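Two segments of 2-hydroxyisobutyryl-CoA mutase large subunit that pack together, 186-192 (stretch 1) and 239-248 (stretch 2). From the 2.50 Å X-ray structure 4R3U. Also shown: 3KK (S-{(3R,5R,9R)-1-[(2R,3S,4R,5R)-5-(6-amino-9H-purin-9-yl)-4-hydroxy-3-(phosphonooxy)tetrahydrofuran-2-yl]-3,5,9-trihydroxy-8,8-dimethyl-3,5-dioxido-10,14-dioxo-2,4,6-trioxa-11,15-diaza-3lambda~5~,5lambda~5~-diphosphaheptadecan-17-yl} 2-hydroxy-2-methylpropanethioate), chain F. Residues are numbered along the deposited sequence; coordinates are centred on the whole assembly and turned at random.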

# COMPACT_ATOMS: atom_id res chain seq x y z
N LEU A 186 1.81 36.67 -6.01
CA LEU A 186 1.71 35.93 -4.76
C LEU A 186 3.01 35.90 -3.97
O LEU A 186 2.96 36.00 -2.74
CB LEU A 186 1.10 34.55 -4.96
CG LEU A 186 -0.38 34.55 -4.68
CD1 LEU A 186 -1.16 35.17 -5.79
CD2 LEU A 186 -0.86 33.20 -4.48
N LEU A 187 4.16 35.85 -4.67
CA LEU A 187 5.47 35.94 -4.03
C LEU A 187 5.68 37.35 -3.43
O LEU A 187 6.23 37.48 -2.33
CB LEU A 187 6.61 35.57 -5.02
CG LEU A 187 8.05 35.63 -4.46
CD1 LEU A 187 8.25 34.75 -3.20
CD2 LEU A 187 9.06 35.35 -5.54
N ALA A 188 5.23 38.40 -4.14
CA ALA A 188 5.30 39.78 -3.66
C ALA A 188 4.47 39.93 -2.39
O ALA A 188 4.92 40.58 -1.45
CB ALA A 188 4.80 40.74 -4.73
N MET A 189 3.28 39.29 -2.34
CA MET A 189 2.37 39.29 -1.20
C MET A 189 2.97 38.57 -0.02
O MET A 189 2.81 39.04 1.12
CB MET A 189 1.02 38.66 -1.55
CG MET A 189 0.11 39.57 -2.33
SD MET A 189 -1.42 38.73 -2.79
CE MET A 189 -2.14 39.96 -3.88
N TYR A 190 3.66 37.43 -0.29
CA TYR A 190 4.31 36.64 0.74
C TYR A 190 5.41 37.45 1.42
O TYR A 190 5.48 37.49 2.66
CB TYR A 190 4.84 35.32 0.17
CG TYR A 190 5.14 34.28 1.23
CD1 TYR A 190 4.11 33.57 1.86
CD2 TYR A 190 6.45 33.95 1.56
CE1 TYR A 190 4.39 32.58 2.82
CE2 TYR A 190 6.74 32.97 2.52
CZ TYR A 190 5.70 32.29 3.14
OH TYR A 190 6.00 31.31 4.07
N VAL A 191 6.25 38.14 0.59
CA VAL A 191 7.36 38.98 1.04
C VAL A 191 6.81 40.15 1.87
O VAL A 191 7.28 40.36 2.98
CB VAL A 191 8.30 39.41 -0.12
CG1 VAL A 191 9.30 40.49 0.31
CG2 VAL A 191 9.03 38.21 -0.69
N ALA A 192 5.79 40.85 1.34
CA ALA A 192 5.10 41.95 2.02
C ALA A 192 4.54 41.50 3.38
O ALA A 192 4.70 42.22 4.36
CB ALA A 192 3.98 42.48 1.14
N TYR A 239 15.39 37.47 -8.17
CA TYR A 239 15.01 38.17 -6.94
C TYR A 239 15.25 37.26 -5.71
O TYR A 239 15.91 37.68 -4.74
CB TYR A 239 13.54 38.67 -6.99
CG TYR A 239 13.05 39.20 -5.65
CD1 TYR A 239 13.32 40.50 -5.25
CD2 TYR A 239 12.40 38.36 -4.74
CE1 TYR A 239 12.95 40.96 -3.99
CE2 TYR A 239 12.05 38.80 -3.46
CZ TYR A 239 12.31 40.11 -3.10
OH TYR A 239 11.94 40.57 -1.85
N SER A 240 14.67 36.04 -5.74
CA SER A 240 14.80 35.04 -4.68
C SER A 240 16.25 34.71 -4.35
O SER A 240 16.57 34.59 -3.17
CB SER A 240 14.05 33.77 -5.05
OG SER A 240 12.66 33.98 -5.00
N ALA A 241 17.11 34.56 -5.38
CA ALA A 241 18.53 34.23 -5.22
C ALA A 241 19.25 35.31 -4.41
O ALA A 241 20.06 34.98 -3.54
CB ALA A 241 19.19 34.07 -6.57
N LYS A 242 18.90 36.57 -4.65
CA LYS A 242 19.52 37.72 -3.99
C LYS A 242 18.80 38.17 -2.70
O LYS A 242 19.43 38.84 -1.89
CB LYS A 242 19.66 38.90 -4.99
CG LYS A 242 20.65 38.66 -6.15
CD LYS A 242 22.02 39.28 -5.84
CE LYS A 242 22.84 39.58 -7.08
NZ LYS A 242 24.04 40.41 -6.77
N ASN A 243 17.51 37.83 -2.50
CA ASN A 243 16.73 38.30 -1.34
C ASN A 243 16.12 37.24 -0.43
O ASN A 243 15.79 37.56 0.72
CB ASN A 243 15.64 39.27 -1.80
CG ASN A 243 16.19 40.54 -2.41
OD1 ASN A 243 16.49 41.52 -1.71
ND2 ASN A 243 16.33 40.53 -3.73
N LEU A 244 15.95 36.00 -0.92
CA LEU A 244 15.29 34.94 -0.14
C LEU A 244 16.10 33.62 -0.10
O LEU A 244 15.77 32.65 -0.80
CB LEU A 244 13.86 34.69 -0.66
CG LEU A 244 12.92 35.87 -0.86
CD1 LEU A 244 11.81 35.50 -1.80
CD2 LEU A 244 12.36 36.35 0.46
N LYS A 245 17.13 33.60 0.76
CA LYS A 245 18.06 32.49 0.96
C LYS A 245 17.45 31.09 1.13
O LYS A 245 18.00 30.13 0.59
CB LYS A 245 19.06 32.80 2.09
CG LYS A 245 20.13 33.82 1.69
CD LYS A 245 21.35 33.79 2.63
CE LYS A 245 21.27 34.78 3.78
NZ LYS A 245 22.61 35.13 4.33
N ARG A 246 16.35 30.97 1.90
CA ARG A 246 15.72 29.67 2.17
C ARG A 246 14.49 29.36 1.28
O ARG A 246 13.86 28.30 1.44
CB ARG A 246 15.39 29.54 3.66
CG ARG A 246 16.59 29.18 4.48
CD ARG A 246 16.21 28.87 5.91
NE ARG A 246 15.69 27.52 6.04
CZ ARG A 246 14.57 27.22 6.68
NH1 ARG A 246 13.86 28.17 7.28
NH2 ARG A 246 14.14 25.96 6.72
N TYR A 247 14.17 30.27 0.34
CA TYR A 247 13.03 30.14 -0.57
C TYR A 247 13.34 29.42 -1.90
O TYR A 247 14.41 29.63 -2.48
CB TYR A 247 12.39 31.52 -0.85
CG TYR A 247 10.93 31.43 -1.20
CD1 TYR A 247 9.95 31.43 -0.22
CD2 TYR A 247 10.52 31.35 -2.53
CE1 TYR A 247 8.60 31.36 -0.54
CE2 TYR A 247 9.17 31.27 -2.87
CZ TYR A 247 8.21 31.28 -1.87
OH TYR A 247 6.88 31.20 -2.20
N ASN A 248 12.38 28.59 -2.36
CA ASN A 248 12.43 27.84 -3.62
C ASN A 248 11.59 28.60 -4.65
O ASN A 248 10.36 28.56 -4.57
CB ASN A 248 11.93 26.42 -3.40
CG ASN A 248 12.71 25.70 -2.34
OD1 ASN A 248 13.89 25.44 -2.50
ND2 ASN A 248 12.07 25.39 -1.22
C4 3KK F . -2.61 21.58 -9.48
C3 3KK F . -2.01 20.60 -8.47
C2 3KK F . -2.07 19.18 -9.03
O3 3KK F . -2.79 20.67 -7.29
C1 3KK F . -0.56 20.93 -8.12
O1 3KK F . 0.26 21.30 -8.96
S1P 3KK F . -0.20 20.73 -6.40
C2P 3KK F . 1.54 21.24 -6.27
C3P 3KK F . 1.92 21.40 -4.83
N4P 3KK F . 3.35 21.71 -4.78
C5P 3KK F . 4.09 21.47 -3.69
O5P 3KK F . 3.66 20.98 -2.64
C6P 3KK F . 5.56 21.86 -3.88
C7P 3KK F . 6.37 21.70 -2.60
N8P 3KK F . 7.78 21.99 -2.86
C9P 3KK F . 8.66 22.11 -1.85
O9P 3KK F . 8.33 22.01 -0.66
CAP 3KK F . 10.12 22.49 -2.25
OAP 3KK F . 10.15 23.42 -3.35
CBP 3KK F . 11.15 21.32 -2.36
CDP 3KK F . 12.56 21.88 -2.52
CEP 3KK F . 10.85 20.43 -3.57
CCP 3KK F . 11.16 20.46 -1.08
O6A 3KK F . 11.34 21.33 0.06
P2A 3KK F . 11.02 20.94 1.56
O4A 3KK F . 9.74 20.22 1.62
O5A 3KK F . 11.20 22.16 2.38
O3A 3KK F . 12.20 19.86 1.83
P1A 3KK F . 13.82 20.14 1.92
O1A 3KK F . 14.21 21.44 1.29
O2A 3KK F . 14.50 18.92 1.46
O5B 3KK F . 13.92 20.21 3.54
C5B 3KK F . 13.80 21.43 4.31
C4B 3KK F . 15.11 21.71 5.07
O4B 3KK F . 15.60 20.52 5.76
C3B 3KK F . 16.22 22.15 4.11
O3B 3KK F . 17.01 23.16 4.78
P3B 3KK F . 17.02 24.72 4.35
O8A 3KK F . 17.51 24.65 2.95
O7A 3KK F . 15.61 25.13 4.53
O9A 3KK F . 17.97 25.30 5.33
C2B 3KK F . 17.03 20.89 3.90
O2B 3KK F . 18.39 21.17 3.55
C1B 3KK F . 16.92 20.21 5.25
N9A 3KK F . 17.06 18.73 5.16
C8A 3KK F . 16.27 17.85 4.55
N7A 3KK F . 16.79 16.63 4.72
C5A 3KK F . 17.90 16.75 5.46
C4A 3KK F . 18.06 18.06 5.74
N3A 3KK F . 19.11 18.50 6.48
C2A 3KK F . 20.05 17.58 7.00
N1A 3KK F . 19.83 16.21 6.69
C6A 3KK F . 18.78 15.84 5.93
N6A 3KK F . 18.57 14.56 5.62

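Residues 186-192 lie wholly within a helix, its turns tied by i to i+4 bonds such as Val191 N to Leu187 O (3.0 Å). The second stretch begins as the last turn or so of another helix. Leu244 is the first residue to leave helical phi/psi, although its N still reaches Ser240 O at 2.7 Å; a type I turn from Leu244 to Tyr247 then redirects the chain, with Tyr247 N bonded to Leu244 O (3.1 Å). Asn243 ND2 also donates to Tyr239 O (3.1 Å), using a side-chain amide to engage a carbonyl near the helix end. The backbones stay well apart: the CA atoms of Leu187 and Ser240 are separated by 9.4 Å, and those of Val191 and Leu244 by 9.0 Å, so side chains must fill the gap.

No hydrogen bond crosses it; the contact rests on packing, with 283 Å² buried between residues that are themselves all buried. Leu187, Tyr190 and Val191 share one side of their helix and point toward the second stretch. Leu187 contributes most. Its CD1 sits over one face of the Tyr247 ring, 4.0 Å from the ring centroid and 3.6 Å from CE2, and also meets Leu244 CD1 at 3.9 Å. A leucine suits this position: its apolar methyl CD1 reaches both the aromatic face and the other leucine. Tyr190 approaches Tyr247 obliquely, CE2 to CE1 at 3.9 Å, the ring planes at 49°; broad tyrosine rings help span the gap and offer large apolar surfaces. Compact Val191 places CG2 4.0 Å from Leu244 CD2 and 4.1 Å from Tyr239 CE2, while its CG1 lies 3.4 Å from Tyr239 OH. Leu244 thus supplies both methyls, CD1 to Leu187 and CD2 to Val191.

The turn also presents Arg246 to the bound acyl-CoA: out of reach of the first stretch, its guanidinium donates from NE and NH2 to phosphate oxygen O7A of 3KK, both at 2.8 Å, a natural match of positive and negative charge.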